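Local coordinates for DUF309 domain-containing protein (Thermus thermophilus, PDB 2CWY) that is of unknown function but adopts a compact, all-helical fold as a member of the DUF309 family of conserved hypothetical proteins, at residues L29-G33 and E34-L38; L85-A88 and R89-G93; A14-Y17 and Y18-H21. All blocks are in the same frame, centred on the assembly; numbering follows the deposited sequence.

Interaction 1. Residues L29-G33 and E34-L38; sequences LKATG and EERRL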
ATOM      1  N   LEU A  29       7.249  10.538   3.812  1.00  6.76           N
ATOM      2  CA  LEU A  29       8.164  11.673   3.697  1.00  9.96           C
ATOM      3  C   LEU A  29       9.228  11.725   4.786  1.00 11.39           C
ATOM      4  O   LEU A  29      10.330  12.225   4.557  1.00 12.12           O
ATOM      5  CB  LEU A  29       7.385  12.991   3.727  1.00 11.79           C
ATOM      6  CG  LEU A  29       6.630  13.369   2.452  1.00 13.33           C
ATOM      7  CD1 LEU A  29       5.706  14.553   2.738  1.00 11.68           C
ATOM      8  CD2 LEU A  29       7.637  13.728   1.344  1.00 15.26           C
ATOM      9  N   LYS A  30       8.888  11.228   5.968  1.00  9.77           N
ATOM     10  CA  LYS A  30       9.809  11.239   7.105  1.00 11.91           C
ATOM     11  C   LYS A  30      10.559   9.925   7.272  1.00 11.50           C
ATOM     12  O   LYS A  30      11.511   9.838   8.056  1.00 10.48           O
ATOM     13  CB  LYS A  30       9.036  11.511   8.401  1.00 15.30           C
ATOM     14  CG  LYS A  30       8.343  12.867   8.464  1.00 19.84           C
ATOM     15  CD  LYS A  30       9.346  14.009   8.347  1.00 24.16           C
ATOM     16  CE  LYS A  30       8.678  15.355   8.599  1.00 24.31           C
ATOM     17  NZ  LYS A  30       8.077  15.393   9.954  1.00 26.39           N
ATOM     18  N   ALA A  31      10.131   8.906   6.534  1.00  9.60           N
ATOM     19  CA  ALA A  31      10.725   7.575   6.642  1.00  9.89           C
ATOM     20  C   ALA A  31      12.030   7.342   5.906  1.00  9.99           C
ATOM     21  O   ALA A  31      12.410   8.086   5.000  1.00  9.57           O
ATOM     22  CB  ALA A  31       9.710   6.523   6.204  1.00  6.31           C
ATOM     23  N   THR A  32      12.716   6.282   6.315  1.00 11.52           N
ATOM     24  CA  THR A  32      13.964   5.897   5.680  1.00 12.47           C
ATOM     25  C   THR A  32      14.030   4.392   5.496  1.00 11.78           C
ATOM     26  O   THR A  32      13.245   3.649   6.087  1.00 10.91           O
ATOM     27  CB  THR A  32      15.196   6.338   6.496  1.00 15.41           C
ATOM     28  OG1 THR A  32      16.374   6.014   5.751  1.00 19.40           O
ATOM     29  CG2 THR A  32      15.257   5.619   7.852  1.00 11.99           C
ATOM     30  N   GLY A  33      14.960   3.965   4.640  1.00 11.83           N
ATOM     31  CA  GLY A  33      15.193   2.554   4.380  1.00 12.16           C
ATOM     32  C   GLY A  33      13.996   1.647   4.178  1.00 12.09           C
ATOM     33  O   GLY A  33      13.132   1.914   3.341  1.00 13.05           O
ATOM     34  N   GLU A  34      13.958   0.565   4.954  1.00 12.04           N
ATOM     35  CA  GLU A  34      12.882  -0.424   4.868  1.00 14.33           C
ATOM     36  C   GLU A  34      11.494   0.137   5.134  1.00 12.98           C
ATOM     37  O   GLU A  34      10.526  -0.250   4.475  1.00 13.73           O
ATOM     38  CB  GLU A  34      13.137  -1.562   5.843  1.00 14.60           C
ATOM     39  CG  GLU A  34      14.396  -2.333   5.577  1.00 17.34           C
ATOM     40  CD  GLU A  34      14.734  -3.250   6.727  1.00 20.56           C
ATOM     41  OE1 GLU A  34      15.043  -2.743   7.825  1.00 23.71           O
ATOM     42  OE2 GLU A  34      14.685  -4.478   6.545  1.00 24.58           O
ATOM     43  N   GLU A  35      11.400   1.006   6.133  1.00 12.61           N
ATOM     44  CA  GLU A  35      10.140   1.643   6.486  1.00 13.07           C
ATOM     45  C   GLU A  35       9.624   2.500   5.328  1.00 13.14           C
ATOM     46  O   GLU A  35       8.432   2.474   5.011  1.00 10.08           O
ATOM     47  CB  GLU A  35      10.338   2.507   7.731  1.00 13.06           C
ATOM     48  CG  GLU A  35      10.556   1.696   9.008  1.00 16.47           C
ATOM     49  CD  GLU A  35      11.848   0.880   8.999  1.00 20.57           C
ATOM     50  OE1 GLU A  35      11.814  -0.268   9.485  1.00 22.95           O
ATOM     51  OE2 GLU A  35      12.894   1.375   8.517  1.00 20.27           O
ATOM     52  N   ARG A  36      10.521   3.251   4.689  1.00 11.38           N
ATOM     53  CA  ARG A  36      10.122   4.107   3.576  1.00 10.15           C
ATOM     54  C   ARG A  36       9.656   3.226   2.416  1.00 10.39           C
ATOM     55  O   ARG A  36       8.669   3.531   1.746  1.00  9.14           O
ATOM     56  CB  ARG A  36      11.286   5.027   3.135  1.00 10.11           C
ATOM     57  CG  ARG A  36      10.850   6.259   2.315  1.00 12.44           C
ATOM     58  CD  ARG A  36      12.049   7.062   1.763  1.00 14.85           C
ATOM     59  NE  ARG A  36      11.634   8.207   0.945  1.00 17.00           N
ATOM     60  CZ  ARG A  36      11.354   9.419   1.419  1.00 18.48           C
ATOM     61  NH1 ARG A  36      11.450   9.672   2.716  1.00 19.23           N
ATOM     62  NH2 ARG A  36      10.964  10.385   0.593  1.00 19.28           N
ATOM     63  N   ARG A  37      10.341   2.108   2.194  1.00  9.40           N
ATOM     64  CA  ARG A  37       9.951   1.216   1.111  1.00 10.53           C
ATOM     65  C   ARG A  37       8.562   0.637   1.383  1.00 10.05           C
ATOM     66  O   ARG A  37       7.703   0.590   0.496  1.00  9.84           O
ATOM     67  CB  ARG A  37      10.986   0.091   0.959  1.00 11.41           C
ATOM     68  CG  ARG A  37      12.237   0.524   0.189  1.00 14.56           C
ATOM     69  CD  ARG A  37      13.330  -0.524   0.308  1.00 17.86           C
ATOM     70  NE  ARG A  37      12.858  -1.838  -0.115  1.00 21.83           N
ATOM     71  CZ  ARG A  37      13.405  -2.980   0.284  1.00 24.21           C
ATOM     72  NH1 ARG A  37      14.443  -2.959   1.113  1.00 24.99           N
ATOM     73  NH2 ARG A  37      12.905  -4.137  -0.130  1.00 25.70           N
ATOM     74  N   LEU A  38       8.341   0.203   2.620  1.00  9.01           N
ATOM     75  CA  LEU A  38       7.057  -0.352   2.983  1.00  8.76           C
ATOM     76  C   LEU A  38       5.940   0.662   2.754  1.00  8.55           C
ATOM     77  O   LEU A  38       4.920   0.338   2.155  1.00  9.05           O
ATOM     78  CB  LEU A  38       7.057  -0.779   4.443  1.00  9.52           C
ATOM     79  CG  LEU A  38       5.661  -1.156   4.941  1.00 10.58           C
ATOM     80  CD1 LEU A  38       5.244  -2.497   4.341  1.00 11.25           C
ATOM     81  CD2 LEU A  38       5.666  -1.217   6.427  1.00 12.40           C
TER
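Arg36 reaches back from the first turn of helix 33-53 to two carbonyl oxygens of the preceding connection. Its polar contacts use a single nitrogen: Arg36 NH1 donates to Ala31 O at 2.9 Å in a fairly straight bond, with the acceptor almost in the guanidinium plane, and makes a weak second bond to Leu29 O at 3.3 Å. Both oxygens sit at the edge of the guanidinium group, near its plane. The side chain gets there by running extended from CG to NE, with CG opposite the backbone nitrogen (chi1 -161°), which lays CG and CD along the Ala31 carbonyl. The end of helix 17-30 and the turn beyond it are thus tied to the next helix by one long side chain.

Backbone bonds start the new helix. Arg36 N donates to Thr32 O at 3.1 Å and Arg37 N to Gly33 O at 3.0 Å. Gly33 has a positive phi of 44°, where the chain turns into the helix.

Nonpolar packing is slight. The methyl of Ala31 lies against the helix backbone, with Ala31 CB 3.6 Å from Arg36 CA, and also meets the CB atoms of Glu35 and Arg36.

The contact forms the surface hairpin between helices 17-30 and 33-53. Trp28 of the first helix makes a cation-pi interaction with Arg36, while Arg37 turns its NE to the Arg68 carbonyl at the end of helix 59-69. Glu34 and Arg37 both rest on Leu72 in the loop leading toward helix 81-92.

Interaction 2. Residues L85-A88 and R89-G93; sequences LQEA and RRRLG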
ATOM      1  N   LEU A  85      -0.776  -7.235   0.116  1.00  8.42           N
ATOM      2  CA  LEU A  85      -0.326  -7.391  -1.266  1.00  7.32           C
ATOM      3  C   LEU A  85      -1.122  -8.524  -1.917  1.00  6.82           C
ATOM      4  O   LEU A  85      -1.501  -8.430  -3.086  1.00  6.30           O
ATOM      5  CB  LEU A  85       1.171  -7.705  -1.290  1.00  6.87           C
ATOM      6  CG  LEU A  85       1.806  -8.127  -2.619  1.00  6.19           C
ATOM      7  CD1 LEU A  85       1.733  -7.013  -3.634  1.00  6.73           C
ATOM      8  CD2 LEU A  85       3.261  -8.496  -2.362  1.00  8.36           C
ATOM      9  N   GLN A  86      -1.367  -9.593  -1.161  1.00  7.04           N
ATOM     10  CA  GLN A  86      -2.150 -10.725  -1.671  1.00  7.73           C
ATOM     11  C   GLN A  86      -3.547 -10.250  -2.054  1.00  9.28           C
ATOM     12  O   GLN A  86      -4.057 -10.604  -3.119  1.00  7.30           O
ATOM     13  CB  GLN A  86      -2.260 -11.820  -0.608  1.00  9.66           C
ATOM     14  CG  GLN A  86      -3.154 -13.005  -0.996  1.00 11.03           C
ATOM     15  CD  GLN A  86      -3.137 -14.091   0.061  1.00 12.56           C
ATOM     16  OE1 GLN A  86      -3.678 -13.918   1.154  1.00 17.50           O
ATOM     17  NE2 GLN A  86      -2.495 -15.205  -0.247  1.00 13.54           N
ATOM     18  N   GLU A  87      -4.161  -9.437  -1.194  1.00  9.12           N
ATOM     19  CA  GLU A  87      -5.501  -8.932  -1.476  1.00 11.18           C
ATOM     20  C   GLU A  87      -5.498  -8.033  -2.713  1.00 10.07           C
ATOM     21  O   GLU A  87      -6.347  -8.178  -3.599  1.00  8.64           O
ATOM     22  CB  GLU A  87      -6.083  -8.160  -0.283  1.00 11.00           C
ATOM     23  CG  GLU A  87      -7.514  -7.637  -0.569  1.00 15.42           C
ATOM     24  CD  GLU A  87      -8.059  -6.706   0.506  1.00 19.21           C
ATOM     25  OE1 GLU A  87      -8.956  -5.893   0.185  1.00 19.84           O
ATOM     26  OE2 GLU A  87      -7.605  -6.784   1.672  1.00 23.24           O
ATOM     27  N   ALA A  88      -4.546  -7.105  -2.774  1.00 10.71           N
ATOM     28  CA  ALA A  88      -4.450  -6.205  -3.926  1.00 10.46           C
ATOM     29  C   ALA A  88      -4.313  -7.007  -5.214  1.00  9.01           C
ATOM     30  O   ALA A  88      -4.989  -6.723  -6.211  1.00  9.42           O
ATOM     31  CB  ALA A  88      -3.253  -5.276  -3.774  1.00 10.43           C
ATOM     32  N   ARG A  89      -3.426  -7.997  -5.203  1.00  9.29           N
ATOM     33  CA  ARG A  89      -3.222  -8.829  -6.381  1.00  9.78           C
ATOM     34  C   ARG A  89      -4.523  -9.486  -6.817  1.00  9.37           C
ATOM     35  O   ARG A  89      -4.868  -9.476  -7.998  1.00 10.83           O
ATOM     36  CB  ARG A  89      -2.167  -9.898  -6.103  1.00 10.92           C
ATOM     37  CG  ARG A  89      -0.737  -9.395  -6.195  1.00 11.41           C
ATOM     38  CD  ARG A  89       0.235 -10.433  -5.641  1.00 15.55           C
ATOM     39  NE  ARG A  89       1.626 -10.052  -5.875  1.00 19.14           N
ATOM     40  CZ  ARG A  89       2.670 -10.611  -5.271  1.00 19.89           C
ATOM     41  NH1 ARG A  89       2.485 -11.577  -4.383  1.00 20.55           N
ATOM     42  NH2 ARG A  89       3.901 -10.219  -5.571  1.00 21.56           N
ATOM     43  N   ARG A  90      -5.260 -10.049  -5.871  1.00 11.38           N
ATOM     44  CA  ARG A  90      -6.515 -10.695  -6.224  1.00 13.19           C
ATOM     45  C   ARG A  90      -7.521  -9.706  -6.788  1.00 13.36           C
ATOM     46  O   ARG A  90      -8.160  -9.988  -7.811  1.00 13.52           O
ATOM     47  CB  ARG A  90      -7.079 -11.439  -5.017  1.00 14.53           C
ATOM     48  CG  ARG A  90      -6.294 -12.689  -4.739  1.00 19.33           C
ATOM     49  CD  ARG A  90      -6.720 -13.375  -3.461  1.00 23.08           C
ATOM     50  NE  ARG A  90      -5.953 -14.602  -3.259  1.00 23.61           N
ATOM     51  CZ  ARG A  90      -5.855 -15.216  -2.087  1.00 26.21           C
ATOM     52  NH1 ARG A  90      -6.474 -14.711  -1.032  1.00 25.14           N
ATOM     53  NH2 ARG A  90      -5.131 -16.319  -1.966  1.00 26.55           N
ATOM     54  N   ARG A  91      -7.641  -8.537  -6.160  1.00 12.59           N
ATOM     55  CA  ARG A  91      -8.570  -7.523  -6.655  1.00 14.15           C
ATOM     56  C   ARG A  91      -8.207  -7.037  -8.062  1.00 14.35           C
ATOM     57  O   ARG A  91      -9.082  -6.639  -8.830  1.00 15.39           O
ATOM     58  CB  ARG A  91      -8.629  -6.328  -5.703  1.00 14.58           C
ATOM     59  CG  ARG A  91      -9.403  -6.610  -4.414  1.00 16.64           C
ATOM     60  CD  ARG A  91      -9.509  -5.376  -3.529  1.00 17.71           C
ATOM     61  NE  ARG A  91     -10.266  -5.655  -2.310  1.00 18.79           N
ATOM     62  CZ  ARG A  91     -11.588  -5.763  -2.261  1.00 20.32           C
ATOM     63  NH1 ARG A  91     -12.309  -5.605  -3.360  1.00 19.79           N
ATOM     64  NH2 ARG A  91     -12.190  -6.042  -1.107  1.00 22.01           N
ATOM     65  N   LEU A  92      -6.920  -7.065  -8.392  1.00 14.74           N
ATOM     66  CA  LEU A  92      -6.459  -6.619  -9.699  1.00 13.38           C
ATOM     67  C   LEU A  92      -6.455  -7.733 -10.731  1.00 14.87           C
ATOM     68  O   LEU A  92      -6.239  -7.486 -11.921  1.00 14.55           O
ATOM     69  CB  LEU A  92      -5.053  -6.024  -9.586  1.00 12.41           C
ATOM     70  CG  LEU A  92      -4.947  -4.757  -8.735  1.00 13.59           C
ATOM     71  CD1 LEU A  92      -3.481  -4.347  -8.576  1.00 13.90           C
ATOM     72  CD2 LEU A  92      -5.753  -3.650  -9.374  1.00 14.57           C
ATOM     73  N   GLY A  93      -6.700  -8.954 -10.277  1.00 16.01           N
ATOM     74  CA  GLY A  93      -6.691 -10.096 -11.176  1.00 21.07           C
ATOM     75  C   GLY A  93      -5.265 -10.447 -11.554  1.00 23.87           C
ATOM     76  O   GLY A  93      -5.023 -11.087 -12.577  1.00 24.61           O
TER
HETATM   77  O   HOH W   1     -10.959  -4.801   1.873  1.00 35.48           O
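Leu85 packs against one face of the Arg89 guanidinium one turn further along helix 81-92, on the packed side of the contact. Leu85 CD2 sits over the centre of that face, 3.6 Å from Arg89 CZ. Further along the same side, Leu92 CG comes within 3.2 Å of Ala88 O. Both leucines are buried against helices 33-53 and 59-69, where Leu62 touches each.

The more exposed side carries polar pairs. Gln86 and Arg90 run alongside each other in the same direction, their amide and guanidinium planes only 13° apart in an offset stack. Gln86 NE2 and Arg90 NH2 approach to 3.3 Å, but both are donors, so the pair is stacked, not bonded. Glu87 and Arg91 instead form a salt bridge: Arg91 NE points almost straight at Glu87 OE1 (2.8 Å, 174°), which receives it through the anti lone pair. Glu87 runs extended with CG opposite its backbone nitrogen (chi1 -179°), which brings the carboxylate alongside the extended Arg91. A water also donates to OE1.

At the helix end Gly93, with positive phi, closes a Schellman motif. The chemistry separates the three arginines. Arg89 offers a face to leucine while its NH2 forms a salt bridge with Glu66, and Arg90 stacks on an amide. Arg91 bonds edge-on to a carboxylate oxygen that also accepts from Trp12 NE1; these donors would probably stabilise the negative charge of Glu87.

Interaction 3. Residues A14-Y17 and Y18-H21; sequences AGRY and YEVH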
ATOM      1  N   ALA A  14     -13.135   0.158   3.742  1.00 11.09           N
ATOM      2  CA  ALA A  14     -14.249   0.992   3.303  1.00 12.80           C
ATOM      3  C   ALA A  14     -14.072   1.460   1.850  1.00 13.16           C
ATOM      4  O   ALA A  14     -14.862   2.267   1.348  1.00 13.59           O
ATOM      5  CB  ALA A  14     -14.410   2.189   4.231  1.00 11.99           C
ATOM      6  N   GLY A  15     -13.035   0.957   1.183  1.00 12.23           N
ATOM      7  CA  GLY A  15     -12.792   1.321  -0.209  1.00 13.69           C
ATOM      8  C   GLY A  15     -12.272   2.729  -0.469  1.00 13.25           C
ATOM      9  O   GLY A  15     -12.377   3.251  -1.587  1.00 11.90           O
ATOM     10  N   ARG A  16     -11.708   3.350   0.557  1.00 12.22           N
ATOM     11  CA  ARG A  16     -11.164   4.698   0.435  1.00 11.28           C
ATOM     12  C   ARG A  16      -9.674   4.626   0.111  1.00 10.67           C
ATOM     13  O   ARG A  16      -8.831   5.060   0.890  1.00  9.96           O
ATOM     14  CB  ARG A  16     -11.399   5.461   1.737  1.00 11.66           C
ATOM     15  CG  ARG A  16     -12.889   5.678   2.016  1.00 18.10           C
ATOM     16  CD  ARG A  16     -13.191   7.155   2.224  1.00 23.09           C
ATOM     17  NE  ARG A  16     -12.856   7.589   3.574  1.00 25.44           N
ATOM     18  CZ  ARG A  16     -12.573   8.844   3.914  1.00 26.41           C
ATOM     19  NH1 ARG A  16     -12.288   9.135   5.176  1.00 26.00           N
ATOM     20  NH2 ARG A  16     -12.556   9.803   2.992  1.00 28.83           N
ATOM     21  N   TYR A  17      -9.373   4.067  -1.052  1.00  9.71           N
ATOM     22  CA  TYR A  17      -7.996   3.885  -1.499  1.00 10.03           C
ATOM     23  C   TYR A  17      -7.187   5.161  -1.647  1.00 11.31           C
ATOM     24  O   TYR A  17      -6.019   5.206  -1.263  1.00  9.67           O
ATOM     25  CB  TYR A  17      -7.977   3.120  -2.820  1.00 10.07           C
ATOM     26  CG  TYR A  17      -8.686   1.791  -2.746  1.00 12.10           C
ATOM     27  CD1 TYR A  17      -8.312   0.822  -1.800  1.00 13.19           C
ATOM     28  CD2 TYR A  17      -9.734   1.494  -3.616  1.00 11.78           C
ATOM     29  CE1 TYR A  17      -8.973  -0.405  -1.729  1.00 14.09           C
ATOM     30  CE2 TYR A  17     -10.400   0.276  -3.555  1.00 12.61           C
ATOM     31  CZ  TYR A  17     -10.017  -0.668  -2.617  1.00 14.80           C
ATOM     32  OH  TYR A  17     -10.677  -1.878  -2.586  1.00 16.70           O
ATOM     33  N   TYR A  18      -7.797   6.201  -2.202  1.00 12.54           N
ATOM     34  CA  TYR A  18      -7.074   7.452  -2.379  1.00 15.11           C
ATOM     35  C   TYR A  18      -6.779   8.071  -1.002  1.00 14.35           C
ATOM     36  O   TYR A  18      -5.733   8.681  -0.790  1.00 12.03           O
ATOM     37  CB  TYR A  18      -7.895   8.403  -3.259  1.00 17.29           C
ATOM     38  CG  TYR A  18      -7.052   9.350  -4.093  1.00 20.14           C
ATOM     39  CD1 TYR A  18      -7.633  10.128  -5.091  1.00 19.88           C
ATOM     40  CD2 TYR A  18      -5.676   9.463  -3.885  1.00 19.91           C
ATOM     41  CE1 TYR A  18      -6.866  11.002  -5.865  1.00 23.76           C
ATOM     42  CE2 TYR A  18      -4.896  10.335  -4.652  1.00 22.76           C
ATOM     43  CZ  TYR A  18      -5.500  11.099  -5.641  1.00 22.92           C
ATOM     44  OH  TYR A  18      -4.737  11.959  -6.407  1.00 23.82           O
ATOM     45  N   GLU A  19      -7.691   7.877  -0.053  1.00 12.67           N
ATOM     46  CA  GLU A  19      -7.489   8.399   1.287  1.00 12.02           C
ATOM     47  C   GLU A  19      -6.297   7.683   1.954  1.00 11.05           C
ATOM     48  O   GLU A  19      -5.515   8.303   2.669  1.00 10.55           O
ATOM     49  CB  GLU A  19      -8.750   8.193   2.121  1.00 17.34           C
ATOM     50  CG  GLU A  19      -8.932   9.232   3.195  1.00 22.83           C
ATOM     51  CD  GLU A  19      -9.056  10.630   2.611  1.00 25.90           C
ATOM     52  OE1 GLU A  19      -9.687  10.779   1.542  1.00 30.42           O
ATOM     53  OE2 GLU A  19      -8.532  11.581   3.221  1.00 29.84           O
ATOM     54  N   VAL A  20      -6.167   6.381   1.722  1.00  7.86           N
ATOM     55  CA  VAL A  20      -5.051   5.630   2.283  1.00  8.90           C
ATOM     56  C   VAL A  20      -3.760   6.268   1.778  1.00 10.41           C
ATOM     57  O   VAL A  20      -2.809   6.489   2.535  1.00 10.39           O
ATOM     58  CB  VAL A  20      -5.091   4.134   1.849  1.00  7.93           C
ATOM     59  CG1 VAL A  20      -3.723   3.474   2.087  1.00  8.36           C
ATOM     60  CG2 VAL A  20      -6.167   3.400   2.644  1.00  7.88           C
ATOM     61  N   HIS A  21      -3.745   6.584   0.491  1.00 10.41           N
ATOM     62  CA  HIS A  21      -2.586   7.201  -0.133  1.00 11.42           C
ATOM     63  C   HIS A  21      -2.237   8.547   0.527  1.00 13.04           C
ATOM     64  O   HIS A  21      -1.082   8.803   0.893  1.00 13.07           O
ATOM     65  CB  HIS A  21      -2.874   7.357  -1.635  1.00 11.88           C
ATOM     66  CG  HIS A  21      -1.698   7.816  -2.435  1.00 14.59           C
ATOM     67  ND1 HIS A  21      -1.585   7.577  -3.788  1.00 16.11           N
ATOM     68  CD2 HIS A  21      -0.580   8.489  -2.076  1.00 16.01           C
ATOM     69  CE1 HIS A  21      -0.445   8.082  -4.227  1.00 15.72           C
ATOM     70  NE2 HIS A  21       0.184   8.642  -3.208  1.00 16.15           N
TER
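Arg16 and Glu19 meet at the N-terminus of helix 17-30, where Arg16 holds the N-cap position and at the same time takes part, through its N to Leu11 O, in the Schellman motif that ends helix 5-13. Gly15, with positive phi, is the C-prime residue of that motif, so one helix stops and the next starts within a few residues.

The charged contact is a stack. Arg16 and Glu19 lie side by side with their guanidinium and carboxylate planes 21° apart, and Glu19 CG rests over one guanidinium face. Arg16 NH2 comes to 3.4 Å from Glu19 OE1, but the oxygen lies well out of the guanidinium plane and no N-H is aimed at it; the attraction is between charges alone. Bends in both chains bring the groups together, that of Glu19 at chi2 (61°).

Backbone bonds open the helix: Val20 N donates to Arg16 O at 3.1 Å and His21 N to Tyr17 O at 3.2 Å.

Nonpolar and ring contacts make up the inner side. Val20 fits between helices 5-13 and 33-53, touching Val8, Leu11 and Ala46. Tyr17 is buried beside Leu49 and meets the Trp12 ring edge-to-face, while on the more exposed side the Tyr18 ring meets that of His50. Tyr17 CG stands opposite its carbonyl carbon (chi1 -56°), which turns the ring back over the preceding turn, with Gly15 C 4.2 Å above the centre of one ring face.

Interactions 3 and 1 stand at the two ends of helix 17-30, the first where it begins and the second where it gives way to helix 33-53; their centres are 20 Å apart and their nearest atoms about 9 Å. Interaction 2, near the C-terminus, lies across the centre of the chain from interaction 1, 23 Å away between centres and not touching it. Interactions 2 and 3 do meet, through packing of Arg91 CD against Tyr17 OH at 3.8 Å. Trp12 contacts both Glu87 and Tyr17 at that junction, and Leu49 of helix 33-53 touches both Arg91 and Tyr17. No active site is known to which the three could be related.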